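Local coordinates for catalase (Bacillus pumilus, PDB 4QOL), which breaks down hydrogen peroxide to water and oxygen at a buried heme and also shows peroxidase-like reactivity, with phenolic substrates reaching the heme, at residues T311-F316 / H346-N351; K87-F92 / F118-G123; Y64-V69 / T299-P304. All coordinates share one frame; numbering follows the deposited sequence.

Interaction 1 of 3, residues T311-F316 / H346-N351; sequences TEQAAF and HRLGAN. With HEM (protoporphyrin IX containing Fe), chain E.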
loop_
_atom_site.group_PDB
_atom_site.type_symbol
_atom_site.label_atom_id
_atom_site.label_comp_id
_atom_site.label_asym_id
_atom_site.label_seq_id
_atom_site.Cartn_x
_atom_site.Cartn_y
_atom_site.Cartn_z
ATOM N N THR A 311 -14.608 5.998 -13.525
ATOM C CA THR A 311 -15.648 5.239 -12.815
ATOM C C THR A 311 -15.070 4.404 -11.655
ATOM O O THR A 311 -15.562 4.496 -10.521
ATOM C CB THR A 311 -16.487 4.398 -13.774
ATOM O OG1 THR A 311 -17.048 5.252 -14.779
ATOM C CG2 THR A 311 -17.565 3.647 -13.082
ATOM N N GLU A 312 -14.007 3.649 -11.930
ATOM C CA GLU A 312 -13.475 2.783 -10.891
ATOM C C GLU A 312 -12.907 3.623 -9.753
ATOM O O GLU A 312 -13.110 3.281 -8.596
ATOM C CB GLU A 312 -12.493 1.773 -11.441
ATOM C CG GLU A 312 -12.052 0.793 -10.377
ATOM C CD GLU A 312 -13.159 -0.164 -9.915
ATOM O OE1 GLU A 312 -13.029 -0.691 -8.809
ATOM O OE2 GLU A 312 -14.122 -0.402 -10.688
ATOM N N GLN A 313 -12.255 4.746 -10.066
ATOM C CA GLN A 313 -11.603 5.551 -9.025
ATOM C C GLN A 313 -12.552 6.654 -8.403
ATOM O O GLN A 313 -12.107 7.337 -7.548
ATOM C CB GLN A 313 -10.386 6.296 -9.583
ATOM C CG GLN A 313 -9.156 5.419 -9.798
ATOM C CD GLN A 313 -7.912 6.187 -10.123
ATOM O OE1 GLN A 313 -6.845 5.934 -9.528
ATOM N NE2 GLN A 313 -8.017 7.097 -11.041
ATOM N N ALA A 314 -13.789 6.791 -8.868
ATOM C CA ALA A 314 -14.739 7.666 -8.266
ATOM C C ALA A 314 -14.977 7.373 -6.818
ATOM O O ALA A 314 -15.191 6.220 -6.390
ATOM C CB ALA A 314 -16.027 7.713 -9.041
ATOM N N ALA A 315 -15.000 8.413 -6.024
ATOM C CA ALA A 315 -15.161 8.345 -4.601
ATOM C C ALA A 315 -16.327 9.298 -4.236
ATOM O O ALA A 315 -16.210 10.509 -4.413
ATOM C CB ALA A 315 -13.875 8.821 -3.875
ATOM N N PHE A 316 -17.389 8.742 -3.654
ATOM C CA PHE A 316 -18.505 9.497 -3.127
ATOM C C PHE A 316 -18.537 9.330 -1.633
ATOM O O PHE A 316 -18.272 8.226 -1.130
ATOM C CB PHE A 316 -19.829 8.974 -3.673
ATOM C CG PHE A 316 -19.934 8.931 -5.174
ATOM C CD1 PHE A 316 -19.443 7.866 -5.882
ATOM C CD2 PHE A 316 -20.553 9.926 -5.875
ATOM C CE1 PHE A 316 -19.586 7.812 -7.261
ATOM C CE2 PHE A 316 -20.673 9.902 -7.255
ATOM C CZ PHE A 316 -20.193 8.806 -7.943
ATOM N N HIS A 346 -7.809 3.949 1.807
ATOM C CA HIS A 346 -7.275 2.597 1.548
ATOM C C HIS A 346 -7.379 2.212 0.071
ATOM O O HIS A 346 -6.381 1.652 -0.520
ATOM C CB HIS A 346 -8.000 1.574 2.421
ATOM C CG HIS A 346 -7.921 0.139 1.939
ATOM N ND1 HIS A 346 -6.786 -0.635 2.048
ATOM C CD2 HIS A 346 -8.837 -0.642 1.340
ATOM C CE1 HIS A 346 -7.017 -1.838 1.566
ATOM N NE2 HIS A 346 -8.251 -1.877 1.125
ATOM N N ARG A 347 -8.575 2.346 -0.517
ATOM C CA ARG A 347 -8.820 1.800 -1.828
ATOM C C ARG A 347 -8.008 2.595 -2.888
ATOM O O ARG A 347 -7.531 2.040 -3.882
ATOM C CB ARG A 347 -10.294 1.877 -2.157
ATOM C CG ARG A 347 -10.705 1.369 -3.514
ATOM C CD ARG A 347 -12.218 1.164 -3.637
ATOM N NE ARG A 347 -13.045 2.394 -3.601
ATOM C CZ ARG A 347 -13.241 3.208 -4.652
ATOM N NH1 ARG A 347 -12.639 2.928 -5.831
ATOM N NH2 ARG A 347 -14.077 4.245 -4.542
ATOM N N LEU A 348 -7.913 3.901 -2.673
ATOM C CA LEU A 348 -7.482 4.890 -3.721
ATOM C C LEU A 348 -6.209 5.690 -3.400
ATOM O O LEU A 348 -5.589 6.196 -4.316
ATOM C CB LEU A 348 -8.580 5.895 -4.035
ATOM C CG LEU A 348 -9.855 5.290 -4.612
ATOM C CD1 LEU A 348 -10.935 6.363 -4.531
ATOM C CD2 LEU A 348 -9.619 4.791 -6.027
ATOM N N GLY A 349 -5.824 5.719 -2.135
ATOM C CA GLY A 349 -4.702 6.506 -1.659
ATOM C C GLY A 349 -5.100 7.687 -0.832
ATOM O O GLY A 349 -6.156 8.238 -0.997
ATOM N N ALA A 350 -4.211 8.091 0.037
ATOM C CA ALA A 350 -4.392 9.321 0.867
ATOM C C ALA A 350 -4.840 10.529 0.060
ATOM O O ALA A 350 -5.631 11.388 0.555
ATOM C CB ALA A 350 -3.110 9.621 1.647
ATOM N N ASN A 351 -4.277 10.701 -1.129
ATOM C CA ASN A 351 -4.556 11.819 -2.030
ATOM C C ASN A 351 -5.611 11.527 -3.071
ATOM O O ASN A 351 -5.645 12.146 -4.151
ATOM C CB ASN A 351 -3.248 12.357 -2.651
ATOM C CG ASN A 351 -2.402 13.038 -1.647
ATOM O OD1 ASN A 351 -2.898 13.863 -0.886
ATOM N ND2 ASN A 351 -1.136 12.648 -1.557
HETATM C CHA HEM E . -20.487 2.178 -1.404
HETATM C CHB HEM E . -20.290 1.701 3.419
HETATM C CHC HEM E . -25.238 2.236 3.590
HETATM C CHD HEM E . -25.152 3.402 -1.113
HETATM C C1A HEM E . -20.023 1.967 -0.115
HETATM C C2A HEM E . -18.665 1.687 0.245
HETATM C C3A HEM E . -18.614 1.557 1.599
HETATM C C4A HEM E . -19.922 1.759 2.075
HETATM C CMA HEM E . -17.465 1.348 2.543
HETATM C CAA HEM E . -17.532 1.614 -0.727
HETATM C CBA HEM E . -17.286 3.064 -1.196
HETATM C CGA HEM E . -16.066 3.183 -2.029
HETATM O O1A HEM E . -15.899 4.239 -2.673
HETATM O O2A HEM E . -15.173 2.304 -2.009
HETATM C C1B HEM E . -21.650 1.791 3.830
HETATM C C2B HEM E . -22.034 1.669 5.203
HETATM C C3B HEM E . -23.398 1.794 5.271
HETATM C C4B HEM E . -23.875 2.059 3.906
HETATM C CMB HEM E . -21.074 1.446 6.343
HETATM C CAB HEM E . -24.279 1.778 6.440
HETATM C CBB HEM E . -23.747 1.916 7.658
HETATM C C1C HEM E . -25.641 2.611 2.308
HETATM C C2C HEM E . -26.863 3.178 2.029
HETATM C C3C HEM E . -26.846 3.481 0.703
HETATM C C4C HEM E . -25.572 3.174 0.170
HETATM C CMC HEM E . -27.996 3.302 3.026
HETATM C CAC HEM E . -27.865 4.186 -0.001
HETATM C CBC HEM E . -28.634 5.001 0.700
HETATM C C1D HEM E . -23.838 3.141 -1.530
HETATM C C2D HEM E . -23.437 3.311 -2.927
HETATM C C3D HEM E . -22.156 2.949 -3.041
HETATM C C4D HEM E . -21.766 2.568 -1.687
HETATM C CMD HEM E . -24.379 3.788 -3.992
HETATM C CAD HEM E . -21.290 2.966 -4.275
HETATM C CBD HEM E . -20.813 4.426 -4.447
HETATM C CGD HEM E . -19.990 4.398 -5.702
HETATM O O1D HEM E . -20.594 4.469 -6.765
HETATM O O2D HEM E . -18.733 4.308 -5.671
HETATM N NA HEM E . -20.805 2.041 1.041
HETATM N NB HEM E . -22.777 2.020 3.132
HETATM N NC HEM E . -24.829 2.677 1.197
HETATM N ND HEM E . -22.815 2.696 -0.808
HETATM FE FE HEM E . -22.803 2.371 1.083
HETATM O O HOH W 1 -11.562 0.585 -6.743
HETATM O O HOH W 2 -6.068 5.108 -6.890
#
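R347 reaches from helix 331-348, the helix that in catalases carries the proximal tyrosine, to the last turn of helix 307-312 and the loop after it; R347 and F316 both belong to the heme pocket. The guanidinium is held round its edge. R347 NE gives a bond to HEM O2A of one propionate (2.7 Å), and R347 NH2 gives a second to HEM O1A of the same carboxylate (2.6 Å). That NH2 also donates to A314 O at 2.9 Å, with the acceptor practically in the guanidinium plane. NH1 goes to E312 O, 19° out of the plane, and to a water that also reaches E312 OE1. A bend at chi3 (67°) turns the group edge-on to its acceptors, which fixes its rotation and should spread its charge over propionate and carbonyls. The E312 carboxylate has its main partner in K102. The other propionate lies by F316, CD1 3.5 Å from HEM CGD. L348 CD1 sits over one guanidinium face and touches A315 CB, while CD2 crosses the aliphatic part of Q313. Q313 NE2 binds T374 O of the second subunit. Beside Q313 and L348 a water donates to Q313 OE1 and L348 O, at 2.9 and 2.8 Å.

Interaction 2 of 3, residues K87-F92 / F118-G123; sequences KQTDVF and FYTEEG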
loop_
_atom_site.group_PDB
_atom_site.type_symbol
_atom_site.label_atom_id
_atom_site.label_comp_id
_atom_site.label_asym_id
_atom_site.label_seq_id
_atom_site.Cartn_x
_atom_site.Cartn_y
_atom_site.Cartn_z
ATOM N N LYS A 87 -30.515 27.407 -12.664
ATOM C CA LYS A 87 -29.130 27.183 -12.329
ATOM C C LYS A 87 -28.701 25.737 -12.658
ATOM O O LYS A 87 -29.369 24.802 -12.250
ATOM C CB LYS A 87 -28.881 27.457 -10.845
ATOM C CG LYS A 87 -27.396 27.407 -10.512
ATOM C CD LYS A 87 -27.178 27.897 -9.090
ATOM C CE LYS A 87 -25.889 28.652 -8.936
ATOM N NZ LYS A 87 -26.009 29.481 -7.690
ATOM N N GLN A 88 -27.610 25.604 -13.395
ATOM C CA GLN A 88 -27.093 24.321 -13.836
ATOM C C GLN A 88 -25.793 23.995 -13.084
ATOM O O GLN A 88 -24.896 24.815 -12.979
ATOM C CB GLN A 88 -26.842 24.325 -15.339
ATOM C CG GLN A 88 -28.100 24.553 -16.131
ATOM C CD GLN A 88 -27.875 24.653 -17.636
ATOM O OE1 GLN A 88 -26.780 24.418 -18.128
ATOM N NE2 GLN A 88 -28.934 24.939 -18.383
ATOM N N THR A 89 -25.705 22.750 -12.645
ATOM C CA THR A 89 -24.521 22.223 -11.972
ATOM C C THR A 89 -24.145 20.928 -12.680
ATOM O O THR A 89 -25.000 20.053 -12.898
ATOM C CB THR A 89 -24.849 21.927 -10.534
ATOM O OG1 THR A 89 -25.264 23.151 -9.921
ATOM C CG2 THR A 89 -23.655 21.351 -9.755
ATOM N N ASP A 90 -22.848 20.778 -12.985
ATOM C CA ASP A 90 -22.355 19.544 -13.516
ATOM C C ASP A 90 -22.465 18.392 -12.477
ATOM O O ASP A 90 -22.238 18.624 -11.290
ATOM C CB ASP A 90 -20.872 19.696 -13.983
ATOM C CG ASP A 90 -20.732 20.466 -15.265
ATOM O OD1 ASP A 90 -21.751 20.758 -15.936
ATOM O OD2 ASP A 90 -19.582 20.768 -15.637
ATOM N N VAL A 91 -22.673 17.138 -12.970
ATOM C CA VAL A 91 -22.693 15.964 -12.096
ATOM C C VAL A 91 -21.863 14.837 -12.706
ATOM O O VAL A 91 -21.641 14.785 -13.904
ATOM C CB VAL A 91 -24.108 15.394 -11.779
ATOM C CG1 VAL A 91 -24.959 16.410 -11.018
ATOM C CG2 VAL A 91 -24.877 14.958 -13.027
ATOM N N PHE A 92 -21.375 13.994 -11.821
ATOM C CA PHE A 92 -20.982 12.635 -12.124
ATOM C C PHE A 92 -21.800 11.672 -11.320
ATOM O O PHE A 92 -21.955 11.875 -10.115
ATOM C CB PHE A 92 -19.464 12.402 -11.855
ATOM C CG PHE A 92 -19.017 11.007 -12.199
ATOM C CD1 PHE A 92 -18.887 10.628 -13.514
ATOM C CD2 PHE A 92 -18.765 10.098 -11.199
ATOM C CE1 PHE A 92 -18.540 9.290 -13.844
ATOM C CE2 PHE A 92 -18.403 8.787 -11.524
ATOM C CZ PHE A 92 -18.253 8.404 -12.816
ATOM N N PHE A 118 -22.424 16.339 -7.244
ATOM C CA PHE A 118 -22.699 17.663 -7.772
ATOM C C PHE A 118 -21.446 18.557 -7.570
ATOM O O PHE A 118 -20.995 18.788 -6.433
ATOM C CB PHE A 118 -23.844 18.292 -7.007
ATOM C CG PHE A 118 -25.160 17.561 -7.055
ATOM C CD1 PHE A 118 -25.482 16.596 -6.167
ATOM C CD2 PHE A 118 -26.149 17.982 -7.953
ATOM C CE1 PHE A 118 -26.724 16.017 -6.128
ATOM C CE2 PHE A 118 -27.383 17.328 -7.981
ATOM C CZ PHE A 118 -27.686 16.360 -7.062
ATOM N N TYR A 119 -20.914 19.098 -8.669
ATOM C CA TYR A 119 -19.722 19.937 -8.638
ATOM C C TYR A 119 -20.084 21.411 -8.393
ATOM O O TYR A 119 -20.087 22.237 -9.306
ATOM C CB TYR A 119 -18.916 19.748 -9.893
ATOM C CG TYR A 119 -18.382 18.355 -10.144
ATOM C CD1 TYR A 119 -17.159 17.927 -9.579
ATOM C CD2 TYR A 119 -19.026 17.520 -11.014
ATOM C CE1 TYR A 119 -16.658 16.649 -9.842
ATOM C CE2 TYR A 119 -18.516 16.269 -11.286
ATOM C CZ TYR A 119 -17.335 15.856 -10.709
ATOM O OH TYR A 119 -16.818 14.588 -11.051
ATOM N N THR A 120 -20.425 21.737 -7.147
ATOM C CA THR A 120 -21.039 23.048 -6.873
ATOM C C THR A 120 -19.981 24.138 -6.700
ATOM O O THR A 120 -18.802 23.851 -6.456
ATOM C CB THR A 120 -22.021 23.078 -5.644
ATOM O OG1 THR A 120 -21.368 23.454 -4.434
ATOM C CG2 THR A 120 -22.713 21.688 -5.465
ATOM N N GLU A 121 -20.452 25.386 -6.710
ATOM C CA GLU A 121 -19.558 26.523 -6.502
ATOM C C GLU A 121 -19.076 26.662 -5.046
ATOM O O GLU A 121 -18.101 27.355 -4.809
ATOM C CB GLU A 121 -20.211 27.780 -7.056
ATOM C CG GLU A 121 -21.290 28.372 -6.202
ATOM C CD GLU A 121 -22.243 29.226 -7.002
ATOM O OE1 GLU A 121 -23.157 28.673 -7.593
ATOM O OE2 GLU A 121 -22.084 30.472 -6.949
ATOM N N GLU A 122 -19.733 26.013 -4.077
ATOM C CA GLU A 122 -19.310 25.981 -2.686
ATOM C C GLU A 122 -18.732 24.621 -2.250
ATOM O O GLU A 122 -18.697 24.315 -1.056
ATOM C CB GLU A 122 -20.456 26.429 -1.750
ATOM C CG GLU A 122 -20.767 27.903 -1.912
ATOM C CD GLU A 122 -21.833 28.474 -0.985
ATOM O OE1 GLU A 122 -22.574 27.760 -0.312
ATOM O OE2 GLU A 122 -21.895 29.726 -0.935
ATOM N N GLY A 123 -18.324 23.817 -3.237
ATOM C CA GLY A 123 -17.732 22.507 -2.973
ATOM C C GLY A 123 -18.546 21.374 -3.577
ATOM O O GLY A 123 -19.675 21.549 -4.091
HETATM O O HOH W 3 -20.976 22.726 -12.012
#
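Y119 turns one edge of its ring to the strand carrying D90, with CD2 3.4 Å from D90 O and CE2 facing the V91-F92 peptide. Y361 stacks on the ring, and the hydroxyl is hydrogen-bonded to V357 O, passing F92 CB on the way. F118 meets V91 differently. The two side chains lie side by side and point the same way, V91 CG1 reaching 3.6 Å from F118 CD2, while F81 and Y125 also meet that ring. V91 and F118 form an antiparallel non-hydrogen-bonded pair, and next to it Y119 N donates to D90 O in an almost straight bond (3.0 Å, 178°). Beyond that the strands part. Y119 is the centre of an inverse gamma turn, and in place of a direct bond a water accepts from D90 N and donates to Y119 O. T89 CG2, anti to its own backbone N, fills in beside this step, 3.7 Å from Y119 O.

T120 to G123 form a type I turn between strands 113-120 and 123-130. T120 OG1 accepts from E122 N, an ST turn, and itself donates to G123 O (2.6 Å), on a lone pair in the carbonyl plane. At the open end K87 NZ and E121 OE1 form a salt bridge, 3.0 Å, whose hydrogen bond is weak, the two side chains crossing at about a right angle; NZ is bonded to A80 O and S83 OG as well.

Strand 88-96 runs between strand 60-69 and strand 113-120 in the antiparallel sheet of the catalase barrel, and the latter turns back into strand 123-130. V91 packs onto M298 and L300 of strand 293-302.

Interaction 3 of 3, residues Y64-V69 / T299-P304; sequences YGVFEV and TLNRNP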
loop_
_atom_site.group_PDB
_atom_site.type_symbol
_atom_site.label_atom_id
_atom_site.label_comp_id
_atom_site.label_asym_id
_atom_site.label_seq_id
_atom_site.Cartn_x
_atom_site.Cartn_y
_atom_site.Cartn_z
ATOM N N TYR A 64 -21.454 11.195 -16.887
ATOM C CA TYR A 64 -21.584 12.639 -16.496
ATOM C C TYR A 64 -22.855 13.255 -17.030
ATOM O O TYR A 64 -23.459 12.772 -17.978
ATOM C CB TYR A 64 -20.405 13.401 -17.097
ATOM C CG TYR A 64 -19.078 12.998 -16.565
ATOM C CD1 TYR A 64 -18.363 11.998 -17.188
ATOM C CD2 TYR A 64 -18.479 13.684 -15.525
ATOM C CE1 TYR A 64 -17.087 11.633 -16.727
ATOM C CE2 TYR A 64 -17.205 13.359 -15.067
ATOM C CZ TYR A 64 -16.536 12.286 -15.674
ATOM O OH TYR A 64 -15.246 11.971 -15.223
ATOM N N GLY A 65 -23.252 14.358 -16.399
ATOM C CA GLY A 65 -24.385 15.065 -16.858
ATOM C C GLY A 65 -24.535 16.415 -16.213
ATOM O O GLY A 65 -23.574 17.018 -15.756
ATOM N N VAL A 66 -25.752 16.906 -16.246
ATOM C CA VAL A 66 -26.098 18.235 -15.718
ATOM C C VAL A 66 -27.375 18.162 -14.893
ATOM O O VAL A 66 -28.304 17.455 -15.236
ATOM C CB VAL A 66 -26.264 19.286 -16.860
ATOM C CG1 VAL A 66 -26.675 20.628 -16.311
ATOM C CG2 VAL A 66 -24.955 19.436 -17.619
ATOM N N PHE A 67 -27.372 18.849 -13.765
ATOM C CA PHE A 67 -28.557 19.104 -13.004
ATOM C C PHE A 67 -29.031 20.559 -13.135
ATOM O O PHE A 67 -28.251 21.453 -13.007
ATOM C CB PHE A 67 -28.314 18.820 -11.508
ATOM C CG PHE A 67 -29.531 19.105 -10.669
ATOM C CD1 PHE A 67 -30.543 18.166 -10.578
ATOM C CD2 PHE A 67 -29.638 20.275 -9.941
ATOM C CE1 PHE A 67 -31.667 18.391 -9.831
ATOM C CE2 PHE A 67 -30.772 20.505 -9.175
ATOM C CZ PHE A 67 -31.793 19.581 -9.147
ATOM N N GLU A 68 -30.301 20.736 -13.464
ATOM C CA GLU A 68 -30.905 22.071 -13.597
ATOM C C GLU A 68 -32.044 22.271 -12.622
ATOM O O GLU A 68 -32.992 21.503 -12.611
ATOM C CB GLU A 68 -31.433 22.282 -15.034
ATOM C CG GLU A 68 -31.956 23.702 -15.251
ATOM C CD GLU A 68 -32.204 24.016 -16.701
ATOM O OE1 GLU A 68 -31.739 23.264 -17.576
ATOM O OE2 GLU A 68 -32.876 25.014 -16.967
ATOM N N VAL A 69 -31.992 23.378 -11.901
ATOM C CA VAL A 69 -33.019 23.749 -10.970
ATOM C C VAL A 69 -34.237 24.248 -11.738
ATOM O O VAL A 69 -34.117 25.136 -12.622
ATOM C CB VAL A 69 -32.554 24.861 -10.016
ATOM C CG1 VAL A 69 -33.679 25.353 -9.092
ATOM C CG2 VAL A 69 -31.370 24.347 -9.181
ATOM N N THR A 299 -29.916 15.229 -16.137
ATOM C CA THR A 299 -29.792 14.549 -17.412
ATOM C C THR A 299 -28.373 14.044 -17.514
ATOM O O THR A 299 -27.415 14.817 -17.357
ATOM C CB THR A 299 -30.086 15.499 -18.585
ATOM O OG1 THR A 299 -31.387 16.050 -18.370
ATOM C CG2 THR A 299 -30.042 14.805 -19.887
ATOM N N LEU A 300 -28.236 12.770 -17.823
ATOM C CA LEU A 300 -26.913 12.194 -18.063
ATOM C C LEU A 300 -26.614 12.096 -19.553
ATOM O O LEU A 300 -27.347 11.398 -20.290
ATOM C CB LEU A 300 -26.825 10.812 -17.417
ATOM C CG LEU A 300 -27.103 10.814 -15.905
ATOM C CD1 LEU A 300 -26.901 9.411 -15.368
ATOM C CD2 LEU A 300 -26.237 11.834 -15.178
ATOM N N ASN A 301 -25.539 12.770 -19.975
ATOM C CA ASN A 301 -25.324 13.007 -21.409
ATOM C C ASN A 301 -23.895 12.726 -21.927
ATOM O O ASN A 301 -23.588 13.024 -23.072
ATOM C CB ASN A 301 -25.743 14.422 -21.770
ATOM C CG ASN A 301 -24.913 15.489 -21.070
ATOM O OD1 ASN A 301 -23.905 15.199 -20.451
ATOM N ND2 ASN A 301 -25.355 16.733 -21.163
ATOM N N ARG A 302 -23.030 12.158 -21.096
ATOM C CA ARG A 302 -21.650 11.909 -21.508
ATOM C C ARG A 302 -21.067 10.656 -20.821
ATOM O O ARG A 302 -21.016 10.581 -19.599
ATOM C CB ARG A 302 -20.818 13.155 -21.217
ATOM C CG ARG A 302 -19.395 13.055 -21.703
ATOM C CD ARG A 302 -18.648 14.395 -21.686
ATOM N NE ARG A 302 -18.783 15.122 -20.416
ATOM C CZ ARG A 302 -17.895 15.164 -19.424
ATOM N NH1 ARG A 302 -16.755 14.527 -19.460
ATOM N NH2 ARG A 302 -18.188 15.880 -18.337
ATOM N N ASN A 303 -20.533 9.726 -21.620
ATOM C CA ASN A 303 -19.810 8.631 -21.074
ATOM C C ASN A 303 -18.384 9.097 -20.678
ATOM O O ASN A 303 -17.826 10.016 -21.272
ATOM C CB ASN A 303 -19.761 7.461 -22.047
ATOM C CG ASN A 303 -21.121 6.836 -22.249
ATOM O OD1 ASN A 303 -21.818 6.526 -21.273
ATOM N ND2 ASN A 303 -21.497 6.639 -23.489
ATOM N N PRO A 304 -17.799 8.444 -19.677
ATOM C CA PRO A 304 -16.393 8.755 -19.353
ATOM C C PRO A 304 -15.440 8.425 -20.459
ATOM O O PRO A 304 -15.733 7.569 -21.367
ATOM C CB PRO A 304 -16.094 7.880 -18.118
ATOM C CG PRO A 304 -17.473 7.548 -17.577
ATOM C CD PRO A 304 -18.340 7.398 -18.790
HETATM O O HOH W 4 -31.236 18.352 -16.922
#
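Y64 faces two residues at once, N301 and R302, a classic beta bulge in an otherwise regular antiparallel pairing. Y64 O takes both backbone donors: N301 N comes in the carbonyl plane at 2.9 Å, whereas R302 N sits above it, 35° out, at 3.2 Å. The return bond runs from Y64 N to R302 O. One residue on, G65 sits against L300 with the chains unusually close. Its CA comes to 3.1 Å from T299 O in a CA-H...O contact, a space where a beta carbon would clash, and N301 OD1 lies near the same CA. Past the bulge V66 and T299 form a normal hydrogen-bonded pair, each N donating to the other's O. A water held by T299 OG1 at 2.7 Å makes only a weak bond to V66 O.

The bulge also brings R302 to the same face of the sheet as Y64, and their side chains stack. With CG anti to the backbone N and a bend at chi3 (49°), the arginine folds back so that its guanidinium lies flat on the ring, planes 16° apart and centres 4.1 Å apart. This is a cation-pi contact displaced toward the CB end: R302 NH2 is 3.5 Å from Y64 CG, and NH1 stands over the rim near CD1. R302 O and P304 CA lie at the ring's edge, with P304 CB 4.1 Å from Y64 CE1. The phenol hydroxyl is tied to E310 OE1.

Strand 60-69 has strand 293-302 on one side and strand 88-96 on the other. L300, opposite G65, packs on W259 of strand 258-267 and on V93 and F95 of strand 88-96, while P304 leads into helix 307-312, packing on E310 and T311.

Interactions 2 and 3 belong to one sheet: strand 60-69 pairs with strand 88-96, T89 O facing F67 N and V91 N facing G65 O, so 118-123, 87-92, 64-69 and 299-304 run side by side. Interaction 2 has a single direct backbone bond plus a water bridge, interaction 3 five backbone bonds, and each has an exposed charged residue at its border, E121 in one and R302 in the other. All the touching residues of interaction 1 are buried, and its polar groups meet a cofactor. F92 ties the three together, its ring packing on Y64 and on A314 and T311. P304 touches T311 in the helix that follows strand 293-302 in the chain.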